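Local coordinates for protein exonuclease VapC9 (Pyrobaculum aerophilum, PDB 1V8P) that acts as a slow exonuclease on single-stranded DNA and is probably a magnesium-dependent ribonuclease toxin of a type II toxin-antitoxin system, at residues 30-34 and 120-124; 36-40 and 148-152; 44-48 and 89-93; 110-114 and 138-142. The protein carries 1 engineered substitution. All coordinates share one frame; numbering follows the deposited sequence.

How the contacts relate
The four contacts join helices to one another and to the central parallel sheet of a PIN domain. Contact 1 lies nearest the chain centre and packs strand 30-32 against helix 115-127. Contact 2, about 13 Å from it between centres, joins helix 34-40, which follows that strand, to the C-terminal helix 148-156. Contact 3 is nested along the chain inside contact 2, and Trp47 NE1 probably hydrogen-bonds to Leu40 O between them. Contact 4 touches contact 1 through Ala121 and Asp33. Contacts 3 and 4 lie on opposite sides of the chain centre, about 26 Å apart between centres. Asp33, a predicted magnesium ligand, sits just past strand 30-32, where contacts 1 and 4 meet.

Contact 1 (30-34 and 120-124); sequences YLVDA and YAYVA
The first torsion of Leu31 swings CG away from the backbone N, which carries CD2 toward helix 115-127. Tyr120 has CG anti to its carbonyl carbon (chi1 -69°), and its ring reaches back to Asp33. The CB of Asp33 lies over one face of that ring, displaced toward the rim. It is 3.6 Å from the Tyr120 ring centroid and 20° off the ring normal, a CH-pi contact. The nearest ring atom is Tyr120 CE2, 3.4 Å from Asp33 CB.

One methyl does most of the work for Leu31. Its CD2 is 3.7 Å from Val123 CB and 4.1 Å from Ala124 CB. The side chains of Leu31 and Val123 cross at about a right angle.

The polar ends point to other partners. Tyr120 OH hydrogen-bonds with Thr60 OG1 and Glu63 OE2, which helps fix the tilt of the ring. Asp33 OD1 caps the N terminus of helix 34-40 at Ala36 N, and OD2 bonds to Thr133 OG1. The carboxylate is therefore held from both oxygens, while the ring packs against its CB.

Strand 30-32 and the helical turn 120-124 run nearly antiparallel, at 165°, their axes 9.3 Å apart at closest approach. This is the strand-end acidic site of a PIN domain, where Asp33 is predicted to bind magnesium together with Asp117 and Asp135.

Contact 2 (36-40 and 148-152); sequences ALYAL and VETLL
This contact belongs to the helical layer of the PIN domain, where the C-terminal helix 148-156 packs on helix 34-40. The latter follows strand 30-32, with Asp33 at its N-cap. The two short helical segments cross at -58°, with axes 10.7 Å apart. The side chains that meet are all apolar, and no hydrogen bond spans the contact.

Val148 is at the centre. Its two methyls divide the work. CG2 packs against the first turn of helix 34-40, 3.7 Å from Ala36 CB. The same methyl is 3.8 Å from Ala39 CB, so it sits between two small side chains on one side of the helix. It also comes close to the backbone, with Val148 CG2 3.6 Å from Ala36 O. That carbonyl is already engaged within its own helix by Leu40 N.

The other methyl, Val148 CG1, meets Leu40 CD2 at 3.8 Å. This branch of Val148 is anti to the backbone N (chi1 170°), which directs it to the leucine. Leu40 sends CD2 across the interface, where it also meets the next turn of the other helix. It lies 4.3 Å from Leu151 CD2 and 4.4 Å from Leu152 CD2, both looser contacts.

The pair packs against the sheet through two leucines. Leu40 touches Val32 and Leu151 touches Tyr30, both on strand 30-32. Elsewhere on helix 34-40, Leu37 packs on helix 79-91 and Tyr38 on helix 58-73.

Contact 3 (44-48 and 89-93); sequences YDKWI and VLSSF
Tyr44 O is gripped by two backbone donors, Ile48 N at 2.8 Å and Trp47 N at 3.1 Å. These bonds close the short, weakly bonded helix 44-48, which packs beside the last part of helix 79-91 in the PIN domain. Tyr44 O also lies over one face of the Trp47 ring.

Trp47 carries most of the contact. It takes the hindered rotamer with CG between the backbone N and the carbonyl carbon (chi1 57°), which turns the indole toward 89-93. Its six-membered ring meets the Phe93 ring obliquely, with planes at 48° and centroids 5.0 Å apart. Val89 CG1 and Ser92 CB approach the indole at its edge. The indole N-H is used elsewhere, since Trp47 NE1 hydrogen-bonds to Leu40 O, which helps fix the ring's rotation.

Toward the partly exposed side, the Tyr44 ring passes near Val89 CG2. Ser92 OG is 3.7 Å from Tyr44 OH, and its hydrogen bond goes to Lys88 O. Phe93 extends inward to Leu37, Leu54 and Ile56, and Leu90 packs on Leu101 of the second subunit. At its edge, the Phe93 ring has Val89 O in plane, and Val89 CG1 is 4.1 Å from Trp47 CH2.

Contact 4 (110-114 and 138-142); sequences ERGLT and LLAKT
Lys141 lies along the end of helix 101-111, its extended chain passing Arg111 and Leu113. Lys141 CD is 4.1 Å from Arg111 CB and 4.2 Å from Leu113 CD2. The leucine and lysine side chains slide past each other in opposite directions. At the tip, Lys141 NZ donates to Arg111 O at 2.6 Å. The C=O...N angle is 166°, so the ammonium approaches the carbonyl nearly head-on. A weak second bond runs from Lys141 NZ to Gly112 O at 3.4 Å. A positive group at the C-terminal end of a helix would be expected to interact well with the helix dipole.

The carbonyls belong to the turn where helix 101-111 ends. Gly112 has positive phi there, and the chain goes on to Thr114, the N-cap of helix 115-127. In this PIN domain the turn thus meets helix 136-141, which follows the last strand of the sheet.

Arg111 donates back toward the lysine's own carbonyl. Its NH1 makes a weak bond to Lys141 O at 2.8 Å, with an N-H...O angle of only 127°. That oxygen lies near the guanidinium plane, at its edge. The second terminal nitrogen, NH2, forms a salt bridge with Glu125 OE1. Deeper in, Leu113 CD1 touches Leu138 CD2 at 4.1 Å, the two side chains crossing at about a right angle. Leu138 also packs on Asp33 and Asp117.

Contact 1 (30-34 and 120-124)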
# COMPACT_ATOMS: atom_id res chain seq x y z
N TYR C 30 21.04 18.74 0.69
CA TYR C 30 19.72 18.19 0.96
C TYR C 30 19.34 16.88 0.26
O TYR C 30 19.71 16.65 -0.90
CB TYR C 30 18.65 19.23 0.61
CG TYR C 30 18.88 20.59 1.20
CD1 TYR C 30 19.60 21.56 0.50
CD2 TYR C 30 18.38 20.91 2.46
CE1 TYR C 30 19.80 22.83 1.04
CE2 TYR C 30 18.58 22.17 3.01
CZ TYR C 30 19.28 23.13 2.30
OH TYR C 30 19.43 24.38 2.86
N LEU C 31 18.63 16.02 0.99
CA LEU C 31 18.11 14.76 0.47
C LEU C 31 16.60 15.03 0.35
O LEU C 31 15.94 15.31 1.36
CB LEU C 31 18.34 13.61 1.45
CG LEU C 31 17.68 12.28 1.03
CD1 LEU C 31 18.24 11.85 -0.32
CD2 LEU C 31 17.93 11.20 2.07
N VAL C 32 16.07 14.95 -0.87
CA VAL C 32 14.66 15.20 -1.12
C VAL C 32 13.87 13.91 -1.32
O VAL C 32 14.32 13.03 -2.05
CB VAL C 32 14.48 16.08 -2.38
CG1 VAL C 32 13.03 16.29 -2.67
CG2 VAL C 32 15.18 17.41 -2.19
N ASP C 33 12.71 13.79 -0.68
CA ASP C 33 11.92 12.57 -0.85
C ASP C 33 10.73 12.78 -1.80
O ASP C 33 10.45 13.90 -2.24
CB ASP C 33 11.48 12.01 0.53
CG ASP C 33 10.20 12.62 1.05
OD1 ASP C 33 9.74 13.67 0.53
OD2 ASP C 33 9.65 12.05 2.02
N ALA C 34 10.03 11.69 -2.13
CA ALA C 34 8.92 11.73 -3.06
C ALA C 34 7.87 12.80 -2.75
O ALA C 34 7.45 13.52 -3.67
CB ALA C 34 8.26 10.36 -3.16
N TYR C 120 15.07 7.11 3.78
CA TYR C 120 15.35 8.54 3.78
C TYR C 120 15.97 9.05 5.08
O TYR C 120 16.94 9.81 5.05
CB TYR C 120 14.06 9.30 3.48
CG TYR C 120 13.62 9.10 2.05
CD1 TYR C 120 12.67 8.12 1.72
CD2 TYR C 120 14.18 9.86 1.02
CE1 TYR C 120 12.29 7.91 0.41
CE2 TYR C 120 13.81 9.66 -0.30
CZ TYR C 120 12.86 8.69 -0.60
OH TYR C 120 12.47 8.51 -1.91
N ALA C 121 15.42 8.63 6.22
CA ALA C 121 15.93 9.04 7.51
C ALA C 121 17.38 8.59 7.67
O ALA C 121 18.25 9.37 8.08
CB ALA C 121 15.06 8.43 8.63
N TYR C 122 17.65 7.33 7.34
CA TYR C 122 18.99 6.79 7.46
C TYR C 122 20.04 7.50 6.59
O TYR C 122 21.12 7.82 7.07
CB TYR C 122 18.99 5.30 7.12
CG TYR C 122 20.36 4.68 7.21
CD1 TYR C 122 20.89 4.25 8.44
CD2 TYR C 122 21.18 4.61 6.08
CE1 TYR C 122 22.20 3.76 8.53
CE2 TYR C 122 22.48 4.13 6.16
CZ TYR C 122 22.99 3.71 7.38
OH TYR C 122 24.29 3.25 7.41
N VAL C 123 19.72 7.74 5.33
CA VAL C 123 20.66 8.38 4.42
C VAL C 123 20.94 9.81 4.80
O VAL C 123 22.08 10.27 4.75
CB VAL C 123 20.16 8.36 2.97
CG1 VAL C 123 21.11 9.16 2.06
CG2 VAL C 123 20.05 6.94 2.51
N ALA C 124 19.89 10.53 5.18
CA ALA C 124 20.07 11.93 5.56
C ALA C 124 20.97 12.03 6.80
O ALA C 124 21.98 12.73 6.79
CB ALA C 124 18.72 12.57 5.83

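Contact 2 (36-40 and 148-152)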
# COMPACT_ATOMS: atom_id res chain seq x y z
N ALA C 36 8.24 15.57 -1.10
CA ALA C 36 8.83 16.90 -1.29
C ALA C 36 9.05 17.17 -2.77
O ALA C 36 8.69 18.23 -3.28
CB ALA C 36 10.16 17.00 -0.56
N LEU C 37 9.68 16.20 -3.42
CA LEU C 37 9.97 16.27 -4.85
C LEU C 37 8.68 16.67 -5.55
O LEU C 37 8.67 17.56 -6.40
CB LEU C 37 10.46 14.90 -5.34
CG LEU C 37 10.92 14.68 -6.78
CD1 LEU C 37 9.75 14.76 -7.74
CD2 LEU C 37 11.97 15.70 -7.13
N TYR C 38 7.58 16.03 -5.17
CA TYR C 38 6.29 16.33 -5.77
C TYR C 38 5.90 17.79 -5.59
O TYR C 38 5.41 18.42 -6.51
CB TYR C 38 5.20 15.43 -5.18
CG TYR C 38 4.37 14.74 -6.24
CD1 TYR C 38 4.91 13.73 -7.03
CD2 TYR C 38 3.04 15.12 -6.45
CE1 TYR C 38 4.14 13.10 -8.02
CE2 TYR C 38 2.27 14.50 -7.43
CZ TYR C 38 2.82 13.50 -8.21
OH TYR C 38 2.05 12.88 -9.18
N ALA C 39 6.10 18.35 -4.40
CA ALA C 39 5.75 19.75 -4.18
C ALA C 39 6.67 20.64 -5.02
O ALA C 39 6.22 21.54 -5.73
CB ALA C 39 5.87 20.11 -2.70
N LEU C 40 7.97 20.37 -4.94
CA LEU C 40 8.98 21.10 -5.68
C LEU C 40 8.71 21.15 -7.19
O LEU C 40 9.07 22.13 -7.86
CB LEU C 40 10.35 20.48 -5.43
CG LEU C 40 10.93 20.65 -4.03
CD1 LEU C 40 12.15 19.75 -3.85
CD2 LEU C 40 11.29 22.12 -3.81
N VAL C 148 9.25 21.49 2.41
CA VAL C 148 9.57 22.25 1.21
C VAL C 148 9.61 23.76 1.39
O VAL C 148 10.48 24.43 0.83
CB VAL C 148 8.62 21.88 0.05
CG1 VAL C 148 8.79 22.85 -1.11
CG2 VAL C 148 8.92 20.46 -0.41
N GLU C 149 8.68 24.29 2.17
CA GLU C 149 8.62 25.73 2.42
C GLU C 149 9.89 26.21 3.11
O GLU C 149 10.47 27.24 2.75
CB GLU C 149 7.41 26.06 3.29
CG GLU C 149 7.12 27.55 3.41
CD GLU C 149 6.03 27.86 4.43
OE1 GLU C 149 5.32 28.88 4.26
OE2 GLU C 149 5.88 27.09 5.41
N THR C 150 10.32 25.45 4.11
CA THR C 150 11.52 25.78 4.85
C THR C 150 12.72 25.71 3.92
O THR C 150 13.64 26.51 4.01
CB THR C 150 11.71 24.79 6.01
OG1 THR C 150 10.60 24.87 6.90
CG2 THR C 150 12.99 25.09 6.75
N LEU C 151 12.70 24.73 3.01
CA LEU C 151 13.79 24.59 2.07
C LEU C 151 13.84 25.81 1.16
O LEU C 151 14.90 26.38 0.94
CB LEU C 151 13.63 23.32 1.22
CG LEU C 151 14.60 23.18 0.03
CD1 LEU C 151 16.04 23.21 0.52
CD2 LEU C 151 14.32 21.88 -0.71
N LEU C 152 12.68 26.22 0.64
CA LEU C 152 12.64 27.36 -0.25
C LEU C 152 13.17 28.65 0.40
O LEU C 152 13.93 29.38 -0.23
CB LEU C 152 11.21 27.58 -0.79
CG LEU C 152 10.76 26.52 -1.80
CD1 LEU C 152 9.38 26.84 -2.29
CD2 LEU C 152 11.75 26.45 -2.96

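Contact 3 (44-48 and 89-93)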
# COMPACT_ATOMS: atom_id res chain seq x y z
N TYR C 44 9.95 24.97 -9.88
CA TYR C 44 11.22 24.85 -10.61
C TYR C 44 12.17 26.03 -10.41
O TYR C 44 13.28 25.86 -9.91
CB TYR C 44 10.94 24.71 -12.11
CG TYR C 44 12.05 24.05 -12.89
CD1 TYR C 44 12.22 22.66 -12.86
CD2 TYR C 44 12.93 24.80 -13.68
CE1 TYR C 44 13.23 22.03 -13.61
CE2 TYR C 44 13.94 24.18 -14.44
CZ TYR C 44 14.08 22.80 -14.40
OH TYR C 44 15.05 22.16 -15.15
N ASP C 45 11.71 27.22 -10.79
CA ASP C 45 12.51 28.45 -10.70
C ASP C 45 13.21 28.72 -9.37
O ASP C 45 14.39 29.06 -9.33
CB ASP C 45 11.65 29.67 -11.06
CG ASP C 45 11.17 29.65 -12.50
OD1 ASP C 45 11.98 29.29 -13.39
OD2 ASP C 45 9.99 29.99 -12.75
N LYS C 46 12.46 28.56 -8.28
CA LYS C 46 12.98 28.82 -6.95
C LYS C 46 14.15 27.93 -6.50
O LYS C 46 14.86 28.27 -5.54
CB LYS C 46 11.82 28.73 -5.94
CG LYS C 46 10.61 29.57 -6.36
CD LYS C 46 9.64 29.78 -5.20
CE LYS C 46 8.51 30.75 -5.58
NZ LYS C 46 7.59 30.16 -6.61
N TRP C 47 14.37 26.80 -7.17
CA TRP C 47 15.46 25.92 -6.77
C TRP C 47 16.38 25.40 -7.89
O TRP C 47 17.47 24.89 -7.61
CB TRP C 47 14.90 24.72 -5.99
CG TRP C 47 13.86 23.91 -6.72
CD1 TRP C 47 12.50 24.07 -6.67
CD2 TRP C 47 14.10 22.84 -7.64
NE1 TRP C 47 11.88 23.17 -7.50
CE2 TRP C 47 12.84 22.40 -8.11
CE3 TRP C 47 15.26 22.21 -8.12
CZ2 TRP C 47 12.70 21.36 -9.03
CZ3 TRP C 47 15.12 21.17 -9.04
CH2 TRP C 47 13.85 20.75 -9.48
N ILE C 48 15.95 25.55 -9.14
CA ILE C 48 16.75 25.08 -10.26
C ILE C 48 18.22 25.50 -10.18
O ILE C 48 19.12 24.68 -10.37
CB ILE C 48 16.15 25.54 -11.61
CG1 ILE C 48 16.85 24.83 -12.77
CG2 ILE C 48 16.29 27.04 -11.76
CD1 ILE C 48 16.79 23.31 -12.70
N VAL C 89 12.06 17.14 -14.11
CA VAL C 89 12.28 17.56 -12.74
C VAL C 89 13.21 16.56 -12.05
O VAL C 89 14.17 16.95 -11.40
CB VAL C 89 10.96 17.62 -11.98
CG1 VAL C 89 11.23 17.83 -10.50
CG2 VAL C 89 10.10 18.73 -12.55
N LEU C 90 12.95 15.27 -12.22
CA LEU C 90 13.79 14.26 -11.59
C LEU C 90 15.20 14.23 -12.15
O LEU C 90 16.14 13.91 -11.43
CB LEU C 90 13.17 12.86 -11.73
CG LEU C 90 11.99 12.56 -10.82
CD1 LEU C 90 11.38 11.21 -11.19
CD2 LEU C 90 12.46 12.54 -9.37
N SER C 91 15.35 14.55 -13.42
CA SER C 91 16.67 14.52 -14.03
C SER C 91 17.60 15.58 -13.44
O SER C 91 18.82 15.46 -13.51
CB SER C 91 16.56 14.73 -15.54
OG SER C 91 16.19 16.06 -15.86
N SER C 92 17.01 16.62 -12.84
CA SER C 92 17.79 17.71 -12.25
C SER C 92 18.52 17.38 -10.95
O SER C 92 19.41 18.12 -10.54
CB SER C 92 16.88 18.91 -11.99
OG SER C 92 16.20 19.28 -13.17
N PHE C 93 18.16 16.27 -10.32
CA PHE C 93 18.74 15.88 -9.04
C PHE C 93 19.85 14.87 -9.10
O PHE C 93 19.88 14.03 -9.98
CB PHE C 93 17.67 15.31 -8.12
CG PHE C 93 16.63 16.30 -7.71
CD1 PHE C 93 15.73 16.81 -8.64
CD2 PHE C 93 16.53 16.72 -6.39
CE1 PHE C 93 14.75 17.72 -8.26
CE2 PHE C 93 15.56 17.63 -6.00
CZ PHE C 93 14.67 18.13 -6.94

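Contact 4 (110-114 and 138-142)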
# COMPACT_ATOMS: atom_id res chain seq x y z
N GLU C 110 13.07 0.60 14.78
CA GLU C 110 13.29 1.50 15.92
C GLU C 110 12.40 2.72 16.01
O GLU C 110 11.87 3.01 17.08
CB GLU C 110 14.74 1.95 15.96
CG GLU C 110 15.68 0.91 16.52
CD GLU C 110 17.13 1.22 16.22
OE1 GLU C 110 17.99 0.41 16.64
OE2 GLU C 110 17.41 2.24 15.56
N ARG C 111 12.23 3.44 14.90
CA ARG C 111 11.40 4.64 14.92
C ARG C 111 9.97 4.42 14.45
O ARG C 111 9.18 5.37 14.37
CB ARG C 111 12.07 5.72 14.08
CG ARG C 111 13.58 5.75 14.30
CD ARG C 111 14.25 6.88 13.55
NE ARG C 111 15.70 6.85 13.72
CZ ARG C 111 16.52 7.79 13.26
NH1 ARG C 111 16.03 8.84 12.61
NH2 ARG C 111 17.83 7.69 13.46
N GLY C 112 9.61 3.17 14.15
CA GLY C 112 8.26 2.92 13.68
C GLY C 112 7.96 3.63 12.36
O GLY C 112 7.02 4.42 12.26
N LEU C 113 8.78 3.35 11.36
CA LEU C 113 8.61 3.91 10.04
C LEU C 113 8.54 2.76 9.05
O LEU C 113 8.92 1.64 9.37
CB LEU C 113 9.82 4.77 9.67
CG LEU C 113 10.04 6.11 10.34
CD1 LEU C 113 11.44 6.59 10.02
CD2 LEU C 113 8.99 7.10 9.86
N THR C 114 8.05 3.05 7.85
CA THR C 114 8.00 2.02 6.82
C THR C 114 9.44 1.89 6.37
O THR C 114 10.25 2.80 6.60
CB THR C 114 7.20 2.48 5.59
OG1 THR C 114 7.72 3.73 5.15
CG2 THR C 114 5.73 2.61 5.92
N LEU C 138 7.79 11.82 9.22
CA LEU C 138 9.23 11.82 8.93
C LEU C 138 9.92 13.04 9.54
O LEU C 138 11.00 12.94 10.12
CB LEU C 138 9.50 11.80 7.42
CG LEU C 138 9.96 10.52 6.73
CD1 LEU C 138 10.41 10.90 5.32
CD2 LEU C 138 11.12 9.84 7.48
N LEU C 139 9.30 14.21 9.39
CA LEU C 139 9.87 15.42 9.94
C LEU C 139 10.12 15.20 11.43
O LEU C 139 11.12 15.65 11.99
CB LEU C 139 8.90 16.58 9.76
CG LEU C 139 8.75 17.16 8.35
CD1 LEU C 139 7.38 17.82 8.18
CD2 LEU C 139 9.86 18.17 8.11
N ALA C 140 9.21 14.49 12.08
CA ALA C 140 9.32 14.25 13.50
C ALA C 140 10.47 13.32 13.89
O ALA C 140 11.19 13.58 14.85
CB ALA C 140 8.00 13.68 14.04
N LYS C 141 10.64 12.24 13.14
CA LYS C 141 11.64 11.26 13.48
C LYS C 141 12.99 11.36 12.76
O LYS C 141 13.84 10.48 12.91
CB LYS C 141 11.02 9.88 13.30
CG LYS C 141 9.71 9.74 14.09
CD LYS C 141 9.01 8.41 13.84
CE LYS C 141 7.79 8.26 14.72
NZ LYS C 141 7.08 6.97 14.46
N THR C 142 13.18 12.42 12.00
CA THR C 142 14.42 12.63 11.28
C THR C 142 15.05 13.95 11.69
O THR C 142 14.57 15.03 11.34
CB THR C 142 14.19 12.63 9.75
OG1 THR C 142 13.49 11.45 9.37
CG2 THR C 142 15.53 12.68 9.01